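Local structure of single-stranded DNA-binding protein (Thermus thermophilus, 2CWA) at residues 20-23 / 27-30; 51-56 / 121-126; 64-69 / 102-107; 203-206 / 212-215. The protein binds single-stranded DNA and probably recruits partner proteins to it during DNA replication, recombination and repair. One frame throughout, in Å; residues are numbered along the deposited sequence.

In the fold
Contacts 1 and 3 lie within the first of two OB-fold units; in contact 2, strand 49-59 of the first unit meets the short strand 122-125, which pairs with strand 28-39; contact 4 belongs to the second unit. Contacts 1 and 3 are neighbours, their centres about 13 Å apart, and they touch where Ala-28 CB meets Glu-64 CG at 3.3 Å. Contact 2 lies further along the strand that follows the hairpin of contact 1, with centres about 23 Å apart. It meets contact 4 through Arg-55, which makes a cation-pi interaction with Phe-214 and so bridges the two units. Contacts 3 and 4 are the most distant pair, their centres about 28 Å apart.

Contact 1 of 4, residues 20-23 / 27-30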
loop_
_atom_site.group_PDB
_atom_site.type_symbol
_atom_site.label_atom_id
_atom_site.label_comp_id
_atom_site.label_asym_id
_atom_site.label_seq_id
_atom_site.Cartn_x
_atom_site.Cartn_y
_atom_site.Cartn_z
HETATM N N MSE A 20 11.381 -16.887 -2.943
HETATM C CA MSE A 20 11.812 -16.726 -4.336
HETATM C C MSE A 20 11.417 -17.905 -5.219
HETATM O O MSE A 20 11.541 -19.065 -4.822
HETATM C CB MSE A 20 13.332 -16.551 -4.404
HETATM C CG MSE A 20 13.913 -16.558 -5.820
HETATM SE SE MSE A 20 13.740 -14.873 -6.787
HETATM C CE MSE A 20 15.523 -14.229 -6.514
ATOM N N ARG A 21 10.944 -17.599 -6.422
ATOM C CA ARG A 21 10.557 -18.628 -7.378
ATOM C C ARG A 21 10.751 -18.118 -8.796
ATOM O O ARG A 21 10.966 -16.923 -9.009
ATOM C CB ARG A 21 9.103 -19.054 -7.166
ATOM C CG ARG A 21 8.131 -17.917 -6.963
ATOM C CD ARG A 21 6.737 -18.454 -6.696
ATOM N NE ARG A 21 6.051 -18.804 -7.932
ATOM C CZ ARG A 21 5.192 -18.005 -8.555
ATOM N NH1 ARG A 21 4.909 -16.813 -8.044
ATOM N NH2 ARG A 21 4.624 -18.390 -9.689
ATOM N N TYR A 22 10.672 -19.037 -9.753
ATOM C CA TYR A 22 10.848 -18.730 -11.170
ATOM C C TYR A 22 9.723 -19.323 -11.999
ATOM O O TYR A 22 9.282 -20.440 -11.734
ATOM C CB TYR A 22 12.161 -19.329 -11.668
ATOM C CG TYR A 22 13.403 -18.593 -11.245
ATOM C CD1 TYR A 22 13.935 -17.581 -12.041
ATOM C CD2 TYR A 22 14.059 -18.913 -10.056
ATOM C CE1 TYR A 22 15.090 -16.912 -11.672
ATOM C CE2 TYR A 22 15.217 -18.244 -9.674
ATOM C CZ TYR A 22 15.726 -17.245 -10.492
ATOM O OH TYR A 22 16.870 -16.579 -10.132
ATOM N N THR A 23 9.259 -18.580 -13.000
ATOM C CA THR A 23 8.221 -19.085 -13.888
ATOM C C THR A 23 8.941 -20.077 -14.805
ATOM O O THR A 23 10.174 -20.147 -14.812
ATOM C CB THR A 23 7.607 -17.966 -14.756
ATOM O OG1 THR A 23 8.609 -17.447 -15.638
ATOM C CG2 THR A 23 7.066 -16.834 -13.877
ATOM N N LEU A 27 11.381 -16.202 -15.406
ATOM C CA LEU A 27 11.172 -14.896 -14.786
ATOM C C LEU A 27 11.227 -15.063 -13.272
ATOM O O LEU A 27 10.432 -15.812 -12.691
ATOM C CB LEU A 27 9.815 -14.312 -15.177
ATOM C CG LEU A 27 9.475 -12.954 -14.538
ATOM C CD1 LEU A 27 10.435 -11.873 -15.034
ATOM C CD2 LEU A 27 8.048 -12.586 -14.878
ATOM N N ALA A 28 12.172 -14.369 -12.644
ATOM C CA ALA A 28 12.340 -14.422 -11.201
ATOM C C ALA A 28 11.225 -13.649 -10.511
ATOM O O ALA A 28 10.881 -12.531 -10.912
ATOM C CB ALA A 28 13.697 -13.845 -10.809
ATOM N N ILE A 29 10.650 -14.257 -9.479
ATOM C CA ILE A 29 9.580 -13.623 -8.723
ATOM C C ILE A 29 9.958 -13.698 -7.251
ATOM O O ILE A 29 10.124 -14.787 -6.702
ATOM C CB ILE A 29 8.229 -14.338 -8.934
ATOM C CG1 ILE A 29 7.856 -14.319 -10.418
ATOM C CG2 ILE A 29 7.136 -13.656 -8.102
ATOM C CD1 ILE A 29 6.577 -15.062 -10.745
ATOM N N LEU A 30 10.127 -12.538 -6.624
ATOM C CA LEU A 30 10.487 -12.494 -5.217
ATOM C C LEU A 30 9.394 -11.792 -4.432
ATOM O O LEU A 30 9.208 -10.579 -4.556
ATOM C CB LEU A 30 11.814 -11.762 -5.020
ATOM C CG LEU A 30 12.355 -11.719 -3.584
ATOM C CD1 LEU A 30 12.485 -13.129 -3.034
ATOM C CD2 LEU A 30 13.700 -11.020 -3.565
#
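Arg-21 and Ile-29 form an antiparallel hydrogen-bonded pair at the end of a beta hairpin in the first OB fold, with Ile-29 N giving a bond of 2.7 Å to Arg-21 O and Arg-21 N one of 2.9 Å to Ile-29 O. Nearer the turn, Thr-23 binds Leu-27 twice: its backbone N reaches Leu-27 O, and its OG1 accepts Leu-27 N at 3.0 Å, a fairly straight bond (158°). The threonine torsion (chi1 65°) sets OG1 between the backbone N and carbonyl carbon, facing that N-H, and leaves CG2 to meet Ile-29 CD1 at 3.6 Å. A valine at Thr-23 would probably leave Leu-27 N without this acceptor and make the start of the returning strand less firmly held. On the face bearing Arg-21 and Ile-29, the arginine side chain runs alongside Ile-29, whose CD1 lies over one face of the guanidinium. The face bearing Met-20, Tyr-22, Ala-28 and Leu-30 packs against the helix 60-64, where Ala-28 and Leu-30 touch Ala-63. Here Met-20 CB rests 3.8 Å from Leu-30 CD1, while the ring of Tyr-22 meets Ala-28 obliquely, Tyr-22 CE1 3.5 Å from Ala-28 CB.

Contact 2 of 4, residues 51-56 / 121-126; sequences SWYHRV and QPRLRA
Arg-123 fills the tight part of this contact, its aliphatic stem crossing the end of Tyr-53 at about a right angle. Arg-123 CD lies 3.0 Å from Tyr-53 OH and 3.4 Å from Tyr-53 CZ, with ring and guanidinium planes 42° apart. The bend at chi3 (-51°) turns the guanidinium toward Ser-51, whose CB sits over one of its faces, 3.1 Å from Arg-123 NH1. Ser-51 OG is also near NH1, but the angle is too poor for a hydrogen bond. These residues join strand 49-59 of the first OB fold to the short strand 122-125; the two do not pair directly, but both border strand 28-39, and Tyr-53 and Arg-123 both touch its Ala-35. An alanine at Arg-123 would probably uncover the end of the Tyr-53 ring and leave Ser-51 CB without the flat group now lying against it. The looser side lies toward Gln-121, whose OE1 comes only to 3.9 Å from Tyr-53 CE1. The polar groups here look elsewhere: Tyr-53 OH is hydrogen-bonded to Asp-117 OD2, which belongs to the same carboxylate that takes Gln-121 N, and Arg-123 NH2 makes a weak bond to Gln-37 OE1.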
loop_
_atom_site.group_PDB
_atom_site.type_symbol
_atom_site.label_atom_id
_atom_site.label_comp_id
_atom_site.label_asym_id
_atom_site.label_seq_id
_atom_site.Cartn_x
_atom_site.Cartn_y
_atom_site.Cartn_z
ATOM N N SER A 51 -0.166 -0.020 12.394
ATOM C CA SER A 51 0.810 -1.042 12.044
ATOM C C SER A 51 0.373 -1.651 10.719
ATOM O O SER A 51 -0.804 -1.587 10.362
ATOM C CB SER A 51 0.865 -2.122 13.127
ATOM O OG SER A 51 -0.391 -2.767 13.257
ATOM N N TRP A 52 1.317 -2.232 9.991
ATOM C CA TRP A 52 0.996 -2.834 8.707
ATOM C C TRP A 52 1.962 -3.921 8.267
ATOM O O TRP A 52 3.129 -3.941 8.658
ATOM C CB TRP A 52 0.923 -1.753 7.618
ATOM C CG TRP A 52 2.096 -0.806 7.607
ATOM C CD1 TRP A 52 2.149 0.439 8.169
ATOM C CD2 TRP A 52 3.377 -1.027 7.002
ATOM N NE1 TRP A 52 3.381 1.008 7.951
ATOM C CE2 TRP A 52 4.155 0.131 7.235
ATOM C CE3 TRP A 52 3.945 -2.093 6.283
ATOM C CZ2 TRP A 52 5.471 0.256 6.775
ATOM C CZ3 TRP A 52 5.254 -1.967 5.826
ATOM C CH2 TRP A 52 6.003 -0.796 6.077
ATOM N N TYR A 53 1.435 -4.834 7.456
ATOM C CA TYR A 53 2.180 -5.942 6.877
ATOM C C TYR A 53 1.801 -5.863 5.409
ATOM O O TYR A 53 0.650 -6.095 5.055
ATOM C CB TYR A 53 1.703 -7.272 7.456
ATOM C CG TYR A 53 2.080 -7.465 8.904
ATOM C CD1 TYR A 53 3.283 -8.071 9.254
ATOM C CD2 TYR A 53 1.240 -7.022 9.925
ATOM C CE1 TYR A 53 3.644 -8.237 10.589
ATOM C CE2 TYR A 53 1.590 -7.181 11.264
ATOM C CZ TYR A 53 2.793 -7.788 11.586
ATOM O OH TYR A 53 3.149 -7.939 12.906
ATOM N N HIS A 54 2.753 -5.510 4.558
ATOM C CA HIS A 54 2.449 -5.391 3.141
ATOM C C HIS A 54 3.245 -6.365 2.297
ATOM O O HIS A 54 4.464 -6.454 2.422
ATOM C CB HIS A 54 2.708 -3.957 2.661
ATOM C CG HIS A 54 1.647 -2.984 3.068
ATOM N ND1 HIS A 54 0.321 -3.142 2.726
ATOM C CD2 HIS A 54 1.716 -1.833 3.779
ATOM C CE1 HIS A 54 -0.380 -2.131 3.208
ATOM N NE2 HIS A 54 0.443 -1.322 3.852
ATOM N N ARG A 55 2.544 -7.105 1.448
ATOM C CA ARG A 55 3.207 -8.051 0.565
ATOM C C ARG A 55 3.652 -7.274 -0.667
ATOM O O ARG A 55 2.860 -6.560 -1.281
ATOM C CB ARG A 55 2.254 -9.177 0.166
ATOM C CG ARG A 55 1.875 -10.094 1.327
ATOM C CD ARG A 55 1.187 -11.367 0.840
ATOM N NE ARG A 55 -0.184 -11.135 0.385
ATOM C CZ ARG A 55 -1.207 -10.858 1.190
ATOM N NH1 ARG A 55 -1.025 -10.774 2.504
ATOM N NH2 ARG A 55 -2.418 -10.672 0.682
ATOM N N VAL A 56 4.923 -7.403 -1.014
ATOM C CA VAL A 56 5.464 -6.707 -2.171
ATOM C C VAL A 56 6.094 -7.725 -3.106
ATOM O O VAL A 56 6.681 -8.703 -2.654
ATOM C CB VAL A 56 6.540 -5.689 -1.752
ATOM C CG1 VAL A 56 7.063 -4.972 -2.960
ATOM C CG2 VAL A 56 5.957 -4.687 -0.761
ATOM N N GLN A 121 7.296 -12.072 14.644
ATOM C CA GLN A 121 7.750 -11.368 13.448
ATOM C C GLN A 121 8.077 -9.910 13.754
ATOM O O GLN A 121 7.339 -9.234 14.469
ATOM C CB GLN A 121 6.680 -11.420 12.359
ATOM C CG GLN A 121 6.226 -12.816 11.991
ATOM C CD GLN A 121 5.120 -12.801 10.958
ATOM O OE1 GLN A 121 4.126 -12.089 11.105
ATOM N NE2 GLN A 121 5.282 -13.591 9.910
ATOM N N PRO A 122 9.189 -9.404 13.204
ATOM C CA PRO A 122 9.589 -8.014 13.436
ATOM C C PRO A 122 8.826 -6.980 12.611
ATOM O O PRO A 122 8.426 -7.243 11.475
ATOM C CB PRO A 122 11.077 -8.030 13.103
ATOM C CG PRO A 122 11.151 -9.017 11.988
ATOM C CD PRO A 122 10.251 -10.142 12.494
ATOM N N ARG A 123 8.615 -5.812 13.211
ATOM C CA ARG A 123 7.951 -4.682 12.562
ATOM C C ARG A 123 8.810 -3.461 12.874
ATOM O O ARG A 123 9.193 -3.245 14.029
ATOM C CB ARG A 123 6.544 -4.449 13.124
ATOM C CG ARG A 123 5.546 -5.551 12.840
ATOM C CD ARG A 123 4.128 -5.076 13.119
ATOM N NE ARG A 123 3.999 -4.465 14.440
ATOM C CZ ARG A 123 2.846 -4.327 15.088
ATOM N NH1 ARG A 123 1.719 -4.759 14.538
ATOM N NH2 ARG A 123 2.819 -3.761 16.287
ATOM N N LEU A 124 9.119 -2.668 11.854
ATOM C CA LEU A 124 9.935 -1.473 12.054
ATOM C C LEU A 124 9.117 -0.337 12.669
ATOM O O LEU A 124 8.051 0.021 12.161
ATOM C CB LEU A 124 10.535 -0.995 10.720
ATOM C CG LEU A 124 11.394 0.281 10.761
ATOM C CD1 LEU A 124 12.650 0.052 11.607
ATOM C CD2 LEU A 124 11.788 0.681 9.339
ATOM N N ARG A 125 9.621 0.231 13.762
ATOM C CA ARG A 125 8.944 1.349 14.407
ATOM C C ARG A 125 9.320 2.604 13.617
ATOM O O ARG A 125 10.429 2.693 13.098
ATOM C CB ARG A 125 9.401 1.483 15.861
ATOM C CG ARG A 125 9.222 0.201 16.667
ATOM C CD ARG A 125 9.529 0.410 18.141
ATOM N NE ARG A 125 8.525 1.249 18.785
ATOM C CZ ARG A 125 8.538 1.571 20.074
ATOM N NH1 ARG A 125 9.509 1.120 20.863
ATOM N NH2 ARG A 125 7.582 2.342 20.577
ATOM N N ALA A 126 8.399 3.559 13.523
ATOM C CA ALA A 126 8.640 4.800 12.775
ATOM C C ALA A 126 8.990 4.476 11.317
ATOM O O ALA A 126 9.888 5.084 10.723
ATOM C CB ALA A 126 9.777 5.603 13.425
#

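Contact 3 of 4, residues 64-69 / 102-107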
loop_
_atom_site.group_PDB
_atom_site.type_symbol
_atom_site.label_atom_id
_atom_site.label_comp_id
_atom_site.label_asym_id
_atom_site.label_seq_id
_atom_site.Cartn_x
_atom_site.Cartn_y
_atom_site.Cartn_z
ATOM N N GLU A 64 16.295 -11.198 -8.752
ATOM C CA GLU A 64 17.450 -12.093 -8.716
ATOM C C GLU A 64 18.599 -11.480 -7.941
ATOM O O GLU A 64 19.406 -12.179 -7.335
ATOM C CB GLU A 64 17.928 -12.401 -10.138
ATOM C CG GLU A 64 16.985 -13.275 -10.937
ATOM C CD GLU A 64 17.514 -13.568 -12.327
ATOM O OE1 GLU A 64 18.700 -13.939 -12.443
ATOM O OE2 GLU A 64 16.741 -13.435 -13.301
HETATM N N MSE A 65 18.676 -10.159 -7.984
HETATM C CA MSE A 65 19.728 -9.435 -7.296
HETATM C C MSE A 65 19.731 -9.707 -5.790
HETATM O O MSE A 65 20.792 -9.797 -5.173
HETATM C CB MSE A 65 19.542 -7.938 -7.556
HETATM C CG MSE A 65 20.573 -7.036 -6.930
HETATM SE SE MSE A 65 20.053 -5.213 -7.290
HETATM C CE MSE A 65 20.442 -5.168 -9.186
ATOM N N TRP A 66 18.544 -9.847 -5.209
ATOM C CA TRP A 66 18.410 -10.068 -3.770
ATOM C C TRP A 66 18.098 -11.497 -3.356
ATOM O O TRP A 66 17.770 -11.757 -2.197
ATOM C CB TRP A 66 17.339 -9.131 -3.217
ATOM C CG TRP A 66 17.682 -7.716 -3.492
ATOM C CD1 TRP A 66 17.006 -6.846 -4.293
ATOM C CD2 TRP A 66 18.852 -7.029 -3.042
ATOM N NE1 TRP A 66 17.689 -5.655 -4.376
ATOM C CE2 TRP A 66 18.826 -5.742 -3.618
ATOM C CE3 TRP A 66 19.924 -7.378 -2.211
ATOM C CZ2 TRP A 66 19.834 -4.800 -3.388
ATOM C CZ3 TRP A 66 20.926 -6.441 -1.984
ATOM C CH2 TRP A 66 20.872 -5.168 -2.572
ATOM N N GLY A 67 18.210 -12.422 -4.302
ATOM C CA GLY A 67 17.935 -13.811 -3.998
ATOM C C GLY A 67 18.976 -14.381 -3.061
ATOM O O GLY A 67 20.173 -14.268 -3.315
ATOM N N ASP A 68 18.515 -14.982 -1.967
ATOM C CA ASP A 68 19.401 -15.591 -0.981
ATOM C C ASP A 68 20.284 -14.585 -0.246
ATOM O O ASP A 68 21.345 -14.947 0.260
ATOM C CB ASP A 68 20.286 -16.648 -1.652
ATOM C CG ASP A 68 19.482 -17.672 -2.435
ATOM O OD1 ASP A 68 18.673 -18.401 -1.816
ATOM O OD2 ASP A 68 19.658 -17.744 -3.672
ATOM N N LEU A 69 19.853 -13.327 -0.191
ATOM C CA LEU A 69 20.620 -12.292 0.503
ATOM C C LEU A 69 19.828 -11.607 1.612
ATOM O O LEU A 69 20.411 -10.976 2.495
ATOM C CB LEU A 69 21.101 -11.213 -0.473
ATOM C CG LEU A 69 22.367 -11.455 -1.294
ATOM C CD1 LEU A 69 22.115 -12.534 -2.324
ATOM C CD2 LEU A 69 22.776 -10.160 -1.979
ATOM N N ASP A 102 9.617 -1.982 -7.751
ATOM C CA ASP A 102 10.480 -1.836 -8.915
ATOM C C ASP A 102 11.925 -1.971 -8.457
ATOM O O ASP A 102 12.767 -2.521 -9.170
ATOM C CB ASP A 102 10.272 -0.474 -9.595
ATOM C CG ASP A 102 9.012 -0.433 -10.440
ATOM O OD1 ASP A 102 8.689 -1.467 -11.062
ATOM O OD2 ASP A 102 8.348 0.625 -10.495
ATOM N N PHE A 103 12.194 -1.489 -7.247
ATOM C CA PHE A 103 13.529 -1.522 -6.670
ATOM C C PHE A 103 13.477 -1.815 -5.174
ATOM O O PHE A 103 12.528 -1.439 -4.496
ATOM C CB PHE A 103 14.203 -0.158 -6.828
ATOM C CG PHE A 103 14.428 0.259 -8.251
ATOM C CD1 PHE A 103 15.511 -0.233 -8.967
ATOM C CD2 PHE A 103 13.572 1.170 -8.863
ATOM C CE1 PHE A 103 15.744 0.181 -10.279
ATOM C CE2 PHE A 103 13.795 1.590 -10.172
ATOM C CZ PHE A 103 14.885 1.094 -10.877
ATOM N N LEU A 104 14.509 -2.478 -4.671
ATOM C CA LEU A 104 14.626 -2.753 -3.248
ATOM C C LEU A 104 16.062 -2.450 -2.879
ATOM O O LEU A 104 16.986 -2.753 -3.638
ATOM C CB LEU A 104 14.303 -4.212 -2.906
ATOM C CG LEU A 104 14.505 -4.540 -1.415
ATOM C CD1 LEU A 104 13.548 -5.643 -0.987
ATOM C CD2 LEU A 104 15.950 -4.937 -1.150
ATOM N N ASP A 105 16.243 -1.823 -1.723
ATOM C CA ASP A 105 17.564 -1.488 -1.222
ATOM C C ASP A 105 17.629 -1.822 0.258
ATOM O O ASP A 105 16.808 -1.344 1.036
ATOM C CB ASP A 105 17.838 0.005 -1.398
ATOM C CG ASP A 105 18.114 0.379 -2.834
ATOM O OD1 ASP A 105 19.232 0.093 -3.311
ATOM O OD2 ASP A 105 17.214 0.952 -3.480
ATOM N N PRO A 106 18.589 -2.666 0.663
ATOM C CA PRO A 106 18.722 -3.025 2.079
ATOM C C PRO A 106 19.223 -1.783 2.815
ATOM O O PRO A 106 19.927 -0.954 2.229
ATOM C CB PRO A 106 19.753 -4.150 2.061
ATOM C CG PRO A 106 20.585 -3.824 0.845
ATOM C CD PRO A 106 19.544 -3.421 -0.164
ATOM N N LEU A 107 18.850 -1.651 4.084
ATOM C CA LEU A 107 19.253 -0.496 4.878
ATOM C C LEU A 107 19.916 -0.897 6.194
ATOM O O LEU A 107 19.590 -1.934 6.775
ATOM C CB LEU A 107 18.032 0.380 5.185
ATOM C CG LEU A 107 17.149 0.849 4.024
ATOM C CD1 LEU A 107 15.931 1.594 4.574
ATOM C CD2 LEU A 107 17.952 1.745 3.092
#
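An apolar cluster at one end of the first OB-fold barrel takes in the indole of Trp-66, which stands in the loop between helix 60-64 and strand 75-85 and packs against the last part of strand 96-107. The methyl CD2 of Leu-104 comes over one face of the indole in a CH-pi contact, 3.7 Å from the centroid of the five-membered ring and only 8° off its normal. The opposite face has Met-65 CG, from the preceding residue, set toward its rim. The indole is thus flanked on both faces. Its six-membered ring reaches along the strand to Pro-106, where Trp-66 CH2 lies 3.3 Å from Pro-106 CD in an oblique approach, the two side chains crossing at about a right angle. With CG anti to its carbonyl carbon (chi1 -58°), Trp-66 projects from the type I turn of residues 64-67 toward the strand. Trp-66 NE1 lies 3.1 Å from Leu-104 O. Leu-58 touches both Trp-66 and Leu-104, Leu-30 touches the indole, and Val-76 and Val-78 touch the leucine. The contact therefore rests mainly on apolar surface: a broad aromatic plate bears on a methyl group and a proline ring, joining the loop to the strand by dispersion forces and CH-pi attraction.

Contact 4 of 4, residues 203-206 / 212-215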
loop_
_atom_site.group_PDB
_atom_site.type_symbol
_atom_site.label_atom_id
_atom_site.label_comp_id
_atom_site.label_asym_id
_atom_site.label_seq_id
_atom_site.Cartn_x
_atom_site.Cartn_y
_atom_site.Cartn_z
ATOM N N ASP A 203 -7.221 -4.840 4.540
ATOM C CA ASP A 203 -8.240 -5.476 5.361
ATOM C C ASP A 203 -8.058 -6.975 5.157
ATOM O O ASP A 203 -7.671 -7.414 4.071
ATOM C CB ASP A 203 -9.646 -5.067 4.910
ATOM C CG ASP A 203 -9.771 -3.576 4.638
ATOM O OD1 ASP A 203 -9.344 -2.771 5.491
ATOM O OD2 ASP A 203 -10.308 -3.210 3.569
ATOM N N SER A 204 -8.312 -7.754 6.201
ATOM C CA SER A 204 -8.187 -9.203 6.113
ATOM C C SER A 204 -9.239 -9.849 7.001
ATOM O O SER A 204 -9.453 -9.428 8.141
ATOM C CB SER A 204 -6.786 -9.651 6.534
ATOM O OG SER A 204 -6.472 -9.201 7.836
ATOM N N TRP A 205 -9.903 -10.867 6.463
ATOM C CA TRP A 205 -10.951 -11.563 7.195
ATOM C C TRP A 205 -11.204 -12.923 6.558
ATOM O O TRP A 205 -10.566 -13.279 5.568
ATOM C CB TRP A 205 -12.235 -10.731 7.163
ATOM C CG TRP A 205 -12.873 -10.626 5.799
ATOM C CD1 TRP A 205 -14.015 -11.250 5.380
ATOM C CD2 TRP A 205 -12.425 -9.830 4.689
ATOM N NE1 TRP A 205 -14.310 -10.890 4.086
ATOM C CE2 TRP A 205 -13.351 -10.021 3.636
ATOM C CE3 TRP A 205 -11.333 -8.977 4.480
ATOM C CZ2 TRP A 205 -13.220 -9.386 2.392
ATOM C CZ3 TRP A 205 -11.200 -8.345 3.241
ATOM C CH2 TRP A 205 -12.142 -8.555 2.214
ATOM N N THR A 206 -12.139 -13.676 7.132
ATOM C CA THR A 206 -12.492 -14.994 6.612
ATOM C C THR A 206 -13.942 -14.971 6.151
ATOM O O THR A 206 -14.841 -14.663 6.930
ATOM C CB THR A 206 -12.335 -16.088 7.687
ATOM O OG1 THR A 206 -10.952 -16.223 8.036
ATOM C CG2 THR A 206 -12.856 -17.424 7.166
ATOM N N ARG A 212 -10.221 -17.254 3.107
ATOM C CA ARG A 212 -9.405 -16.221 3.734
ATOM C C ARG A 212 -9.339 -15.061 2.748
ATOM O O ARG A 212 -8.836 -15.214 1.633
ATOM C CB ARG A 212 -7.997 -16.750 4.013
ATOM C CG ARG A 212 -7.943 -17.867 5.041
ATOM C CD ARG A 212 -6.584 -18.555 5.039
ATOM N NE ARG A 212 -5.485 -17.631 5.310
ATOM C CZ ARG A 212 -5.306 -16.993 6.464
ATOM N NH1 ARG A 212 -6.156 -17.176 7.466
ATOM N NH2 ARG A 212 -4.276 -16.171 6.615
ATOM N N ARG A 213 -9.858 -13.907 3.152
ATOM C CA ARG A 213 -9.865 -12.735 2.289
ATOM C C ARG A 213 -8.859 -11.666 2.707
ATOM O O ARG A 213 -8.501 -11.547 3.881
ATOM C CB ARG A 213 -11.270 -12.135 2.237
ATOM C CG ARG A 213 -12.292 -13.000 1.519
ATOM C CD ARG A 213 -11.914 -13.189 0.059
ATOM N NE ARG A 213 -11.839 -11.919 -0.660
ATOM C CZ ARG A 213 -12.891 -11.170 -0.979
ATOM N NH1 ARG A 213 -14.114 -11.560 -0.647
ATOM N NH2 ARG A 213 -12.718 -10.027 -1.631
ATOM N N PHE A 214 -8.416 -10.882 1.728
ATOM C CA PHE A 214 -7.439 -9.826 1.955
ATOM C C PHE A 214 -7.559 -8.800 0.830
ATOM O O PHE A 214 -7.773 -9.169 -0.325
ATOM C CB PHE A 214 -6.035 -10.432 1.949
ATOM C CG PHE A 214 -4.949 -9.472 2.336
ATOM C CD1 PHE A 214 -4.440 -9.466 3.632
ATOM C CD2 PHE A 214 -4.411 -8.593 1.399
ATOM C CE1 PHE A 214 -3.407 -8.601 3.991
ATOM C CE2 PHE A 214 -3.378 -7.721 1.747
ATOM C CZ PHE A 214 -2.875 -7.727 3.047
ATOM N N GLN A 215 -7.438 -7.516 1.168
ATOM C CA GLN A 215 -7.513 -6.448 0.173
ATOM C C GLN A 215 -6.659 -5.250 0.560
ATOM O O GLN A 215 -6.456 -4.972 1.743
ATOM C CB GLN A 215 -8.962 -6.000 -0.049
ATOM C CG GLN A 215 -9.768 -5.752 1.210
ATOM C CD GLN A 215 -11.205 -5.377 0.901
ATOM O OE1 GLN A 215 -11.816 -5.920 -0.018
ATOM N NE2 GLN A 215 -11.760 -4.452 1.679
#
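Trp-205 and Arg-213 pair across a beta hairpin of the second OB fold, where strand 193-206 turns back into strand 212-220. Backbone hydrogen bonds tie the two strands in antiparallel register. Arg-213 N gives a short bond of 2.6 Å to Trp-205 O, answered by Trp-205 N to Arg-213 O, the latter with the donor lying well above the carbonyl plane; Asp-203 and Gln-215 form the next hydrogen-bonded pair.

One side-chain hydrogen bond joins that second pair. Gln-215 NE2 reaches Asp-203 OD2 at 2.7 Å in an almost straight line (175°), meeting the anti lone pair of the oxygen, with OD2 almost in the plane of the amide, although the carboxylate and amide planes are 56° apart. The same OD2 is in a salt bridge with Arg-217 NE.

CH-pi contact and packing make up the rest of this face. The first torsion of Trp-205 (chi1 68°) sets CG between the backbone N and the carbonyl carbon, which carries the ring across to the neighbouring strand. Arg-213 CB then lies over the six-membered ring, 3.3 Å from its centroid, and the bent arginine chain brings its guanidinium round so that Trp-205 CZ2 sits over one face. At the edge of the indole, Gln-215 OE1 is 3.5 Å from Trp-205 CH2. On the other face of the hairpin, Ser-204 CB approaches Phe-214 CD1 at 3.7 Å, and the phenylalanine ring also meets Arg-55 in a cation-pi interaction.

Asp-203 OD2 thus serves both an amide and a guanidinium, which would probably stabilise its negative charge and hold Gln-215 fixed beside the indole.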